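Local structure of peroxisomal fatty acid beta-oxidation multifunctional protein MFP2 (Arabidopsis thaliana, 2WTB) at residues C421-N426 against T439-R444; I430-I435 against V463-T468; F233-T238 against M250-I255; L142-G147 against S275-L280; A508-V513 against Y563-I568. The protein carries out enoyl-CoA hydratase and 3-hydroxyacyl-CoA dehydrogenase steps of peroxisomal fatty acid beta-oxidation during seed germination. One frame throughout, in Å; residues are numbered along the deposited sequence.

Contact 1: residues C421-N426 against T439-R444; sequences CILASN and TKSQDR
R444 grips strand 422-425 and the residue just before it, once with its backbone and once with its guanidinium. The amide of L423 donates to R444 O (N to O 2.8 Å, 150° at the hydrogen), reaching the acceptor from above its carbonyl plane. This bond stands next to the parallel pairing of L423 with V446, so it continues the seam between strands 422-425 and 445-450 in the NAD-binding, Rossmann-type sheet. Two residues earlier, C421 O is taken by the side chain: R444 NH1 lies 3.2 Å from C421 O, in the carbonyl plane and on a lone pair, although the oxygen is tilted somewhat out of the guanidinium plane. R444 CD passes 3.1 Å from C421 O, and the bend at chi3 (-76°) then turns the guanidinium back so that NH1 reaches the same oxygen.

The other terminal nitrogen makes a weak bond within its own loop, with NH2 2.9 Å from S441 OG. The stronger partner of S441 OG is E414 of helix 403-416, whose OE1 also accepts from K440 N. The loop is closed further by R444 N, which donates to S441 O over 2.8 Å.

L423 supplies the apolar lid. Its CD2 sits over the centre of the guanidinium, 4.2 Å from R444 CZ, and touches S441 CB at 3.8 Å. The arginine is thus buried under a leucine methyl while a carbonyl takes an N-H of NH1 and a hydroxyl, weakly, one of NH2, and E414, whose side chain touches it, would probably offset its positive charge.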
# COMPACT_ATOMS: atom_id res chain seq x y z
N CYS A 421 -23.21 1.04 21.38
CA CYS A 421 -22.98 0.36 20.11
C CYS A 421 -22.87 1.33 18.93
O CYS A 421 -23.68 2.24 18.79
CB CYS A 421 -24.09 -0.65 19.85
SG CYS A 421 -23.84 -1.65 18.39
N ILE A 422 -21.87 1.11 18.09
CA ILE A 422 -21.66 1.96 16.91
C ILE A 422 -22.65 1.61 15.80
O ILE A 422 -22.81 0.45 15.44
CB ILE A 422 -20.22 1.84 16.38
CG1 ILE A 422 -19.24 2.41 17.41
CG2 ILE A 422 -20.08 2.56 15.05
CD1 ILE A 422 -17.79 2.20 17.05
N LEU A 423 -23.31 2.63 15.27
CA LEU A 423 -24.31 2.44 14.22
C LEU A 423 -23.74 2.80 12.85
O LEU A 423 -24.06 3.85 12.29
CB LEU A 423 -25.57 3.26 14.52
CG LEU A 423 -26.59 2.65 15.49
CD1 LEU A 423 -25.92 1.77 16.54
CD2 LEU A 423 -27.44 3.73 16.14
N ALA A 424 -22.90 1.92 12.32
CA ALA A 424 -22.21 2.18 11.07
C ALA A 424 -22.98 1.66 9.86
O ALA A 424 -23.70 0.66 9.95
CB ALA A 424 -20.81 1.58 11.11
N SER A 425 -22.82 2.34 8.73
CA SER A 425 -23.47 1.93 7.49
C SER A 425 -22.49 1.84 6.33
O SER A 425 -21.58 2.66 6.20
CB SER A 425 -24.60 2.89 7.13
OG SER A 425 -25.03 2.68 5.79
N ASN A 426 -22.69 0.83 5.49
CA ASN A 426 -21.87 0.62 4.30
C ASN A 426 -22.49 1.30 3.08
O ASN A 426 -22.09 1.04 1.94
CB ASN A 426 -21.68 -0.88 4.06
CG ASN A 426 -20.96 -1.19 2.77
OD1 ASN A 426 -19.83 -0.74 2.55
ND2 ASN A 426 -21.60 -1.96 1.90
N THR A 439 -34.06 8.17 14.48
CA THR A 439 -33.39 7.92 15.75
C THR A 439 -32.89 9.21 16.38
O THR A 439 -33.00 10.29 15.80
CB THR A 439 -32.20 6.96 15.59
OG1 THR A 439 -31.08 7.67 15.03
CG2 THR A 439 -32.56 5.79 14.69
N LYS A 440 -32.34 9.09 17.59
CA LYS A 440 -31.70 10.20 18.26
C LYS A 440 -30.26 9.82 18.57
O LYS A 440 -29.69 10.26 19.58
CB LYS A 440 -32.44 10.57 19.54
CG LYS A 440 -33.81 11.16 19.31
CD LYS A 440 -34.50 11.50 20.63
CE LYS A 440 -35.89 12.05 20.39
NZ LYS A 440 -35.88 13.16 19.40
N SER A 441 -29.67 9.01 17.71
CA SER A 441 -28.33 8.50 17.92
C SER A 441 -27.36 9.02 16.87
O SER A 441 -26.47 8.29 16.42
CB SER A 441 -28.34 6.97 17.90
OG SER A 441 -29.36 6.46 18.74
N GLN A 442 -27.53 10.28 16.47
CA GLN A 442 -26.72 10.87 15.42
C GLN A 442 -25.22 10.83 15.74
O GLN A 442 -24.39 10.85 14.84
CB GLN A 442 -27.16 12.30 15.12
CG GLN A 442 -28.52 12.41 14.46
CD GLN A 442 -29.67 12.06 15.40
OE1 GLN A 442 -29.57 12.25 16.61
NE2 GLN A 442 -30.76 11.56 14.83
N ASP A 443 -24.89 10.78 17.02
CA ASP A 443 -23.49 10.75 17.43
C ASP A 443 -22.88 9.37 17.23
O ASP A 443 -21.66 9.22 17.18
CB ASP A 443 -23.36 11.17 18.89
CG ASP A 443 -23.99 10.18 19.84
OD1 ASP A 443 -25.16 9.80 19.62
OD2 ASP A 443 -23.32 9.77 20.81
N ARG A 444 -23.74 8.36 17.11
CA ARG A 444 -23.29 6.97 16.99
C ARG A 444 -23.29 6.49 15.54
O ARG A 444 -22.79 5.41 15.24
CB ARG A 444 -24.17 6.05 17.82
CG ARG A 444 -23.91 6.09 19.32
CD ARG A 444 -24.59 4.92 20.01
NE ARG A 444 -26.03 5.12 20.14
CZ ARG A 444 -26.91 4.13 20.26
NH1 ARG A 444 -26.51 2.87 20.25
NH2 ARG A 444 -28.21 4.40 20.39

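Contact 2: residues I430-I435 against V463-T468; sequences IDLNKI and VRTNHT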
# COMPACT_ATOMS: atom_id res chain seq x y z
N ILE A 430 -26.45 6.98 -0.35
CA ILE A 430 -27.45 7.60 0.51
C ILE A 430 -26.83 8.45 1.61
O ILE A 430 -25.87 8.03 2.27
CB ILE A 430 -28.40 6.54 1.12
CG1 ILE A 430 -29.09 5.75 0.00
CG2 ILE A 430 -29.43 7.20 2.02
CD1 ILE A 430 -30.08 4.73 0.50
N ASP A 431 -27.38 9.64 1.80
CA ASP A 431 -26.93 10.57 2.83
C ASP A 431 -27.07 9.96 4.23
O ASP A 431 -28.17 9.63 4.67
CB ASP A 431 -27.74 11.87 2.73
CG ASP A 431 -27.48 12.82 3.89
OD1 ASP A 431 -26.50 12.62 4.64
OD2 ASP A 431 -28.27 13.77 4.05
N LEU A 432 -25.95 9.83 4.92
CA LEU A 432 -25.92 9.25 6.26
C LEU A 432 -26.89 9.94 7.23
O LEU A 432 -27.45 9.30 8.13
CB LEU A 432 -24.50 9.27 6.84
CG LEU A 432 -23.55 8.14 6.42
CD1 LEU A 432 -23.41 8.08 4.92
CD2 LEU A 432 -22.20 8.34 7.07
N ASN A 433 -27.09 11.24 7.05
CA ASN A 433 -27.98 11.99 7.93
C ASN A 433 -29.45 11.61 7.80
O ASN A 433 -30.23 11.77 8.74
CB ASN A 433 -27.81 13.50 7.72
CG ASN A 433 -26.56 14.03 8.40
OD1 ASN A 433 -25.81 14.82 7.83
ND2 ASN A 433 -26.33 13.59 9.63
N LYS A 434 -29.84 11.11 6.63
CA LYS A 434 -31.22 10.71 6.40
C LYS A 434 -31.49 9.30 6.91
O LYS A 434 -32.63 8.95 7.23
CB LYS A 434 -31.58 10.83 4.91
CG LYS A 434 -31.72 12.26 4.44
CD LYS A 434 -32.03 12.33 2.96
CE LYS A 434 -32.05 13.77 2.47
NZ LYS A 434 -32.27 13.85 0.99
N ILE A 435 -30.44 8.49 6.98
CA ILE A 435 -30.57 7.12 7.47
C ILE A 435 -30.94 7.11 8.96
O ILE A 435 -31.78 6.32 9.39
CB ILE A 435 -29.27 6.32 7.26
CG1 ILE A 435 -28.99 6.17 5.76
CG2 ILE A 435 -29.37 4.96 7.92
CD1 ILE A 435 -27.74 5.36 5.45
N VAL A 463 -16.70 7.49 6.82
CA VAL A 463 -17.48 8.69 6.53
C VAL A 463 -18.07 9.30 7.79
O VAL A 463 -18.98 8.73 8.40
CB VAL A 463 -18.61 8.39 5.53
CG1 VAL A 463 -19.36 9.66 5.19
CG2 VAL A 463 -18.06 7.74 4.27
N ARG A 464 -17.55 10.46 8.18
CA ARG A 464 -18.03 11.16 9.37
C ARG A 464 -19.11 12.16 8.97
O ARG A 464 -19.15 12.63 7.84
CB ARG A 464 -16.88 11.91 10.04
CG ARG A 464 -16.67 13.30 9.48
CD ARG A 464 -15.21 13.66 9.31
NE ARG A 464 -14.63 14.23 10.52
CZ ARG A 464 -13.64 15.11 10.52
NH1 ARG A 464 -13.13 15.53 9.37
NH2 ARG A 464 -13.16 15.59 11.67
N THR A 465 -19.99 12.49 9.91
CA THR A 465 -20.96 13.54 9.69
C THR A 465 -20.61 14.71 10.59
O THR A 465 -19.55 14.71 11.22
CB THR A 465 -22.39 13.09 10.01
OG1 THR A 465 -22.60 11.76 9.52
CG2 THR A 465 -23.40 14.02 9.37
N ASN A 466 -21.48 15.72 10.63
CA ASN A 466 -21.33 16.82 11.56
C ASN A 466 -21.60 16.35 12.98
O ASN A 466 -21.23 17.01 13.95
CB ASN A 466 -22.30 17.95 11.22
CG ASN A 466 -22.23 18.36 9.76
OD1 ASN A 466 -23.26 18.50 9.10
ND2 ASN A 466 -21.01 18.55 9.26
N HIS A 467 -22.24 15.19 13.09
CA HIS A 467 -22.68 14.68 14.39
C HIS A 467 -21.83 13.51 14.89
O HIS A 467 -21.73 13.29 16.09
CB HIS A 467 -24.15 14.27 14.32
CG HIS A 467 -25.05 15.34 13.77
ND1 HIS A 467 -25.54 16.37 14.55
CD2 HIS A 467 -25.53 15.55 12.52
CE1 HIS A 467 -26.29 17.16 13.80
NE2 HIS A 467 -26.30 16.69 12.57
N THR A 468 -21.23 12.77 13.96
CA THR A 468 -20.38 11.65 14.35
C THR A 468 -19.41 12.08 15.44
O THR A 468 -18.65 13.03 15.26
CB THR A 468 -19.58 11.10 13.15
OG1 THR A 468 -20.49 10.68 12.12
CG2 THR A 468 -18.74 9.91 13.59
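The imidazole of H467 has N466 CB over one face, displaced toward the rim, and the amide of N433 at its edge, where N433 ND2 comes to 3.6 Å from H467 CD2. Amide and ring planes stand 85° apart. Both residues belong to the Rossmann-type NAD-binding domain, at a place where the short helix 432-435 meets the last part of strand 459-464 and the loop beyond it. N433 also points tip to tip at T465, whose methyl CG2 lies 3.0 Å from both N433 OD1 and N433 ND2; this is close packing without a hydrogen bond. An alanine at N433 would lose the amide that touches both T465 and H467, and would probably loosen the outer part of the contact.

Deeper in, L432 crosses V463 obliquely, with L432 CD2 3.7 Å from V463 CG1. Each side has its own polar clasp. D431, the helix N-cap, accepts N433 N on OD1 over 2.8 Å, and N492 ND2 bonds to the same oxygen. In the facing loop, T468 OG1, bonded also to I445 O, accepts the amide of T465, with T465 N 2.9 Å from T468 OG1.

Contact 3: residues F233-T238 against M250-I255; sequences FAKAQT and MCLDAI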
# COMPACT_ATOMS: atom_id res chain seq x y z
N PHE A 233 17.33 -12.08 -18.75
CA PHE A 233 15.93 -12.47 -18.61
C PHE A 233 15.19 -11.53 -17.66
O PHE A 233 14.17 -10.94 -18.03
CB PHE A 233 15.82 -13.91 -18.13
CG PHE A 233 14.41 -14.39 -17.93
CD1 PHE A 233 13.73 -15.03 -18.96
CD2 PHE A 233 13.76 -14.20 -16.73
CE1 PHE A 233 12.44 -15.47 -18.78
CE2 PHE A 233 12.46 -14.63 -16.54
CZ PHE A 233 11.80 -15.27 -17.57
N ALA A 234 15.70 -11.40 -16.44
CA ALA A 234 15.10 -10.54 -15.43
C ALA A 234 14.83 -9.14 -15.97
O ALA A 234 13.70 -8.66 -15.92
CB ALA A 234 16.00 -10.47 -14.20
N LYS A 235 15.88 -8.49 -16.47
CA LYS A 235 15.75 -7.16 -17.07
C LYS A 235 14.59 -7.13 -18.04
O LYS A 235 13.77 -6.21 -18.02
CB LYS A 235 17.03 -6.78 -17.80
CG LYS A 235 18.26 -6.62 -16.92
CD LYS A 235 19.51 -6.46 -17.77
CE LYS A 235 20.72 -6.12 -16.92
NZ LYS A 235 20.60 -4.77 -16.30
N ALA A 236 14.52 -8.14 -18.90
CA ALA A 236 13.51 -8.21 -19.95
C ALA A 236 12.09 -8.20 -19.39
O ALA A 236 11.25 -7.41 -19.83
CB ALA A 236 13.73 -9.44 -20.82
N GLN A 237 11.82 -9.07 -18.42
CA GLN A 237 10.47 -9.20 -17.88
C GLN A 237 10.13 -8.08 -16.89
O GLN A 237 8.96 -7.90 -16.54
CB GLN A 237 10.26 -10.57 -17.24
CG GLN A 237 10.83 -10.70 -15.85
CD GLN A 237 10.29 -11.92 -15.12
OE1 GLN A 237 9.59 -12.75 -15.71
NE2 GLN A 237 10.60 -12.03 -13.83
N THR A 238 11.14 -7.35 -16.44
CA THR A 238 10.92 -6.21 -15.57
C THR A 238 10.49 -5.00 -16.40
O THR A 238 9.84 -4.08 -15.90
CB THR A 238 12.17 -5.87 -14.74
OG1 THR A 238 12.43 -6.93 -13.81
CG2 THR A 238 11.98 -4.57 -13.96
N MET A 250 18.09 -0.42 -12.88
CA MET A 250 19.29 0.22 -12.35
C MET A 250 19.90 -0.64 -11.24
O MET A 250 21.12 -0.63 -11.04
CB MET A 250 18.97 1.61 -11.81
CG MET A 250 18.44 2.58 -12.86
SD MET A 250 18.03 4.19 -12.16
CE MET A 250 17.57 5.09 -13.64
N CYS A 251 19.05 -1.38 -10.54
CA CYS A 251 19.50 -2.26 -9.47
C CYS A 251 20.11 -3.53 -10.05
O CYS A 251 21.07 -4.08 -9.51
CB CYS A 251 18.34 -2.61 -8.53
SG CYS A 251 18.76 -3.80 -7.24
N LEU A 252 19.53 -4.00 -11.15
CA LEU A 252 20.04 -5.19 -11.83
C LEU A 252 21.43 -4.92 -12.40
O LEU A 252 22.27 -5.82 -12.47
CB LEU A 252 19.08 -5.64 -12.93
CG LEU A 252 17.75 -6.22 -12.44
CD1 LEU A 252 16.77 -6.36 -13.59
CD2 LEU A 252 17.97 -7.56 -11.75
N ASP A 253 21.66 -3.68 -12.81
CA ASP A 253 22.97 -3.26 -13.29
C ASP A 253 24.04 -3.52 -12.24
O ASP A 253 25.04 -4.18 -12.51
CB ASP A 253 22.96 -1.78 -13.66
CG ASP A 253 22.23 -1.50 -14.96
OD1 ASP A 253 22.02 -2.46 -15.74
OD2 ASP A 253 21.88 -0.33 -15.21
N ALA A 254 23.82 -2.99 -11.04
CA ALA A 254 24.77 -3.15 -9.95
C ALA A 254 25.05 -4.62 -9.67
O ALA A 254 26.17 -4.99 -9.30
CB ALA A 254 24.25 -2.47 -8.69
N ILE A 255 24.04 -5.46 -9.87
CA ILE A 255 24.18 -6.89 -9.61
C ILE A 255 25.08 -7.54 -10.65
O ILE A 255 25.99 -8.30 -10.31
CB ILE A 255 22.81 -7.60 -9.58
CG1 ILE A 255 21.92 -7.01 -8.48
CG2 ILE A 255 22.98 -9.10 -9.36
CD1 ILE A 255 20.60 -7.74 -8.29
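K235 leaves its helix with CG anti to the carbonyl carbon (chi1 -65°), runs extended through chi2 and chi3, and folds only at its last torsion (chi4 -66°). That final bend sets the ammonium beside D253, whose CG is likewise anti to its carbonyl carbon. The resulting salt bridge, K235 NZ to D253 OD1 at 2.8 Å, joins two side chains that cross nearly at a right angle, the nitrogen lying above the plane of the carboxylate.

Beneath this ion pair lies L252, the residue of helix 247-260 most deeply engaged. It and K235 slide past each other in opposite directions, so the leucine packs along the aliphatic stem of the lysine, with L252 CD1 3.7 Å from K235 CG. The ammonium passes over the root of the leucine, K235 NZ lying 3.8 Å from L252 CB. L252 CD1 also reaches the helix surface, 4.2 Å from A234 CB and 4.4 Å from T238 OG1. T238 turns its hydroxyl back onto its own helix, where OG1 donates to A234 O over 3.0 Å. A234 O accepts T238 N as well, and the hydroxyl facing L252 is thus already engaged as a donor.

The two segments run almost exactly antiparallel, at 178°, with their axes 10.4 Å apart. They are facing parts of a helical hairpin formed by the consecutive helices 224-241 and 247-260. Helix 160-169 packs on both arms, through L168 against T238 and L164 against L252, while helix 263-277 packs on the second arm, where K269 touches D253 and V273 touches M250.

Contact 4: residues L142-G147 against S275-L280; sequences LGVIPG and SQVVKL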
# COMPACT_ATOMS: atom_id res chain seq x y z
N LEU A 142 10.25 1.34 -2.28
CA LEU A 142 10.33 2.79 -2.10
C LEU A 142 10.97 3.44 -3.32
O LEU A 142 11.17 4.66 -3.36
CB LEU A 142 11.12 3.14 -0.84
CG LEU A 142 10.58 2.57 0.47
CD1 LEU A 142 11.38 3.09 1.66
CD2 LEU A 142 9.10 2.89 0.63
N GLY A 143 11.29 2.63 -4.32
CA GLY A 143 11.92 3.13 -5.53
C GLY A 143 13.40 3.36 -5.34
O GLY A 143 14.05 4.05 -6.13
N VAL A 144 13.95 2.78 -4.28
CA VAL A 144 15.38 2.88 -4.00
C VAL A 144 16.02 1.50 -4.12
O VAL A 144 15.33 0.52 -4.42
CB VAL A 144 15.62 3.50 -2.61
CG1 VAL A 144 15.29 2.50 -1.51
CG2 VAL A 144 17.06 3.99 -2.48
N ILE A 145 17.33 1.42 -3.90
CA ILE A 145 18.04 0.14 -3.99
C ILE A 145 18.87 -0.11 -2.73
O ILE A 145 19.17 0.82 -1.99
CB ILE A 145 18.99 0.10 -5.19
CG1 ILE A 145 20.32 0.78 -4.84
CG2 ILE A 145 18.35 0.74 -6.42
CD1 ILE A 145 21.43 0.51 -5.82
N PRO A 146 19.23 -1.38 -2.49
CA PRO A 146 20.15 -1.73 -1.41
C PRO A 146 21.47 -0.98 -1.59
O PRO A 146 22.07 -1.06 -2.66
CB PRO A 146 20.37 -3.23 -1.60
CG PRO A 146 19.13 -3.70 -2.27
CD PRO A 146 18.71 -2.58 -3.18
N GLY A 147 21.92 -0.27 -0.56
CA GLY A 147 23.08 0.59 -0.69
C GLY A 147 24.20 0.28 0.29
O GLY A 147 25.11 1.09 0.47
N SER A 275 22.98 6.77 -5.34
CA SER A 275 23.05 8.22 -5.19
C SER A 275 22.28 8.95 -6.29
O SER A 275 22.01 10.15 -6.17
CB SER A 275 24.51 8.69 -5.17
OG SER A 275 25.09 8.60 -6.46
N GLN A 276 21.93 8.23 -7.34
CA GLN A 276 21.20 8.84 -8.45
C GLN A 276 19.75 8.37 -8.50
O GLN A 276 18.89 9.06 -9.05
CB GLN A 276 21.91 8.56 -9.78
CG GLN A 276 22.13 7.09 -10.08
CD GLN A 276 23.14 6.87 -11.18
OE1 GLN A 276 23.69 7.82 -11.74
NE2 GLN A 276 23.40 5.61 -11.51
N VAL A 277 19.48 7.21 -7.92
CA VAL A 277 18.13 6.66 -7.91
C VAL A 277 17.21 7.49 -7.02
O VAL A 277 15.99 7.47 -7.18
CB VAL A 277 18.11 5.19 -7.44
CG1 VAL A 277 18.30 5.12 -5.93
CG2 VAL A 277 16.82 4.51 -7.85
N VAL A 278 17.80 8.21 -6.07
CA VAL A 278 17.04 9.04 -5.15
C VAL A 278 16.54 10.30 -5.84
O VAL A 278 15.68 11.01 -5.33
CB VAL A 278 17.89 9.42 -3.91
CG1 VAL A 278 17.10 10.31 -2.97
CG2 VAL A 278 18.36 8.17 -3.18
N LYS A 279 17.08 10.58 -7.02
CA LYS A 279 16.74 11.79 -7.76
C LYS A 279 15.62 11.55 -8.77
O LYS A 279 15.11 12.50 -9.37
CB LYS A 279 17.97 12.37 -8.45
CG LYS A 279 19.10 12.71 -7.48
CD LYS A 279 20.36 13.13 -8.22
CE LYS A 279 21.52 13.30 -7.25
NZ LYS A 279 22.77 13.70 -7.94
N LEU A 280 15.24 10.29 -8.96
CA LEU A 280 14.15 9.95 -9.87
C LEU A 280 12.83 10.56 -9.39
O LEU A 280 12.59 10.70 -8.19
CB LEU A 280 14.00 8.44 -10.00
CG LEU A 280 15.15 7.68 -10.66
CD1 LEU A 280 14.92 6.18 -10.57
CD2 LEU A 280 15.32 8.11 -12.11
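V277 is the central residue of this contact; G143 through its backbone and V144 and I145 through their side chains receive it. The receiving segment is the loop between strand 134-136 and helix 150-158 of the crotonase-fold hydratase/isomerase part, and it follows closely on E139, the predicted proton acceptor. V144 touches E139, their side chains being about 4 Å apart, so V277 packs against a loop that probably borders the active site.

V277, near the end of helix 263-277, is the first residue of a type I beta turn that runs to L280. Its two methyls divide the work. CG1, in the crowded position between backbone N and carbonyl carbon (chi1 76°), meets V144, with V277 CG1 3.8 Å from V144 CG2 and 4.2 Å from V144 CA. CG2, anti to the backbone N, turns to the loop backbone and to I145 CG2, 4.3 Å away from V277 CG2.

V144 crosses V277 at about a right angle. It too has CG1 in the crowded position (chi1 73°), which leaves CG2 anti to the backbone N and directed at the helix end; V144 CG2 also brushes V278 CG2 at 4.4 Å. I145 continues the apolar surface toward C251 of helix 247-260 and V273 of helix 263-277. No hydrogen bond crosses between the segments; V277 O is instead bonded to T283 OG1.

G143 takes part through its backbone. Its phi is positive (80°), a conformation that suits glycine, and the carbonyl that follows faces the helix end, with G143 O 3.3 Å from V277 CG2.

Contact 5: residues A508-V513 against Y563-I568; sequences AAMFLV and YKSMII
M510 reaches furthest across the contact, its thioether running extended beyond CG until the terminal methyl meets I568 at about a right angle. M510 CE lies 3.6 Å from both CG1 and CD1 of I568. Further back along the chain, M510 SD is 3.9 Å from S565 CB, and M510 CB is the same 3.9 Å from S565 CB, so the serine rests against the middle of the methionine. One turn on, V513 CG1 packs at 3.8 Å on I567 CD1. At the other end, F511 directs a ring edge at the face of Y563 in a T-shaped pair, the F511 and Y563 ring centroids 5.8 Å apart and the planes at 78°. With CG anti to the backbone N (chi1 166°), the phenyl group swings out beside the helix to meet the tyrosine.

These contacts lie in the helical C-terminal domain of the dehydrogenase part, where helix 498-514 packs against the approach to helix 567-572. An alanine at M510 would remove the thioether that spans S565 and I568, and would probably leave the start of helix 567-572 less firmly seated on helix 498-514.

The facing segment is positioned by polar groups. S565 OG accepts the amide of I567 in a weak capping bond, with S565 OG 3.4 Å from I567 N. E514 holds both polar side chains, its OE1 bonded to Y563 OH and its OE2 to S565 OG, while Q507 OE1 takes Y563 N. Behind them, F536 of helix 535-542 touches both M510 and V513, and C539 of that helix meets I568.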
# COMPACT_ATOMS: atom_id res chain seq x y z
N ALA A 508 -15.77 11.80 -18.87
CA ALA A 508 -14.87 12.49 -19.79
C ALA A 508 -14.48 11.58 -20.93
O ALA A 508 -14.40 12.00 -22.09
CB ALA A 508 -13.63 12.97 -19.05
N ALA A 509 -14.25 10.31 -20.61
CA ALA A 509 -13.91 9.31 -21.61
C ALA A 509 -15.05 9.15 -22.62
O ALA A 509 -14.84 9.26 -23.82
CB ALA A 509 -13.61 7.98 -20.94
N MET A 510 -16.25 8.90 -22.11
CA MET A 510 -17.40 8.65 -22.97
C MET A 510 -17.77 9.86 -23.82
O MET A 510 -18.24 9.70 -24.95
CB MET A 510 -18.60 8.18 -22.15
CG MET A 510 -18.44 6.78 -21.60
SD MET A 510 -20.00 6.04 -21.08
CE MET A 510 -19.43 4.43 -20.54
N PHE A 511 -17.57 11.06 -23.29
CA PHE A 511 -17.80 12.27 -24.07
C PHE A 511 -16.85 12.33 -25.26
O PHE A 511 -17.23 12.74 -26.36
CB PHE A 511 -17.65 13.53 -23.22
CG PHE A 511 -17.56 14.80 -24.02
CD1 PHE A 511 -16.33 15.40 -24.26
CD2 PHE A 511 -18.70 15.39 -24.54
CE1 PHE A 511 -16.25 16.57 -25.01
CE2 PHE A 511 -18.62 16.55 -25.29
CZ PHE A 511 -17.39 17.14 -25.52
N LEU A 512 -15.61 11.92 -25.03
CA LEU A 512 -14.61 11.87 -26.09
C LEU A 512 -15.02 10.86 -27.16
O LEU A 512 -14.84 11.11 -28.35
CB LEU A 512 -13.24 11.49 -25.51
CG LEU A 512 -12.58 12.53 -24.60
CD1 LEU A 512 -11.32 11.95 -23.97
CD2 LEU A 512 -12.25 13.80 -25.37
N VAL A 513 -15.57 9.74 -26.72
CA VAL A 513 -16.02 8.70 -27.64
C VAL A 513 -17.16 9.19 -28.52
O VAL A 513 -17.14 9.00 -29.73
CB VAL A 513 -16.45 7.42 -26.89
CG1 VAL A 513 -17.49 6.65 -27.68
CG2 VAL A 513 -15.24 6.55 -26.59
N TYR A 563 -22.02 14.39 -17.46
CA TYR A 563 -22.51 14.04 -18.79
C TYR A 563 -23.10 12.64 -18.80
O TYR A 563 -22.39 11.65 -18.65
CB TYR A 563 -21.39 14.15 -19.82
CG TYR A 563 -21.85 13.83 -21.23
CD1 TYR A 563 -22.54 14.77 -21.97
CD2 TYR A 563 -21.59 12.59 -21.80
CE1 TYR A 563 -22.97 14.49 -23.26
CE2 TYR A 563 -22.01 12.30 -23.08
CZ TYR A 563 -22.70 13.25 -23.81
OH TYR A 563 -23.12 12.97 -25.08
N LYS A 564 -24.42 12.57 -18.99
CA LYS A 564 -25.12 11.29 -19.04
C LYS A 564 -25.09 10.70 -20.44
O LYS A 564 -25.99 10.94 -21.25
CB LYS A 564 -26.57 11.45 -18.56
N SER A 565 -24.05 9.93 -20.73
CA SER A 565 -23.92 9.28 -22.03
C SER A 565 -24.90 8.12 -22.15
O SER A 565 -24.93 7.22 -21.30
CB SER A 565 -22.48 8.79 -22.24
OG SER A 565 -22.35 8.15 -23.49
N MET A 566 -25.70 8.14 -23.21
CA MET A 566 -26.72 7.12 -23.41
C MET A 566 -26.12 5.82 -23.93
O MET A 566 -26.83 4.85 -24.19
CB MET A 566 -27.80 7.63 -24.37
CG MET A 566 -29.16 6.99 -24.18
SD MET A 566 -29.91 7.42 -22.60
CE MET A 566 -30.12 9.18 -22.79
N ILE A 567 -24.79 5.80 -24.08
CA ILE A 567 -24.09 4.64 -24.60
C ILE A 567 -24.40 3.37 -23.82
O ILE A 567 -24.91 2.39 -24.37
CB ILE A 567 -22.56 4.85 -24.64
CG1 ILE A 567 -22.21 5.97 -25.63
CG2 ILE A 567 -21.85 3.57 -25.02
CD1 ILE A 567 -20.73 6.22 -25.75
N ILE A 568 -24.11 3.38 -22.52
CA ILE A 568 -24.34 2.22 -21.67
C ILE A 568 -25.80 1.75 -21.68
O ILE A 568 -26.06 0.57 -21.95
CB ILE A 568 -23.88 2.45 -20.22
CG1 ILE A 568 -22.35 2.44 -20.14
CG2 ILE A 568 -24.46 1.40 -19.29
CD1 ILE A 568 -21.82 2.52 -18.72

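In the fold
From the N terminus, contact 4 opens first, at 142-147 in the crotonase-fold part, and closes 128 residues later at the end of helix 263-277. Contact 3 is nested inside that loop, joining helices 224-241 and 247-260, and the two touch where C251 meets I145 and M250 meets L280. Contacts 1 and 2 follow in the NAD-binding domain and cross, their segments alternating along the chain; their centres are 9 Å apart, and both reach the same sheet. Contact 5 comes last, closing its own loop within the helical C-terminal dehydrogenase domain. The centres of contacts 1 and 3 are about 53 Å apart, on opposite sides of the chain's centre.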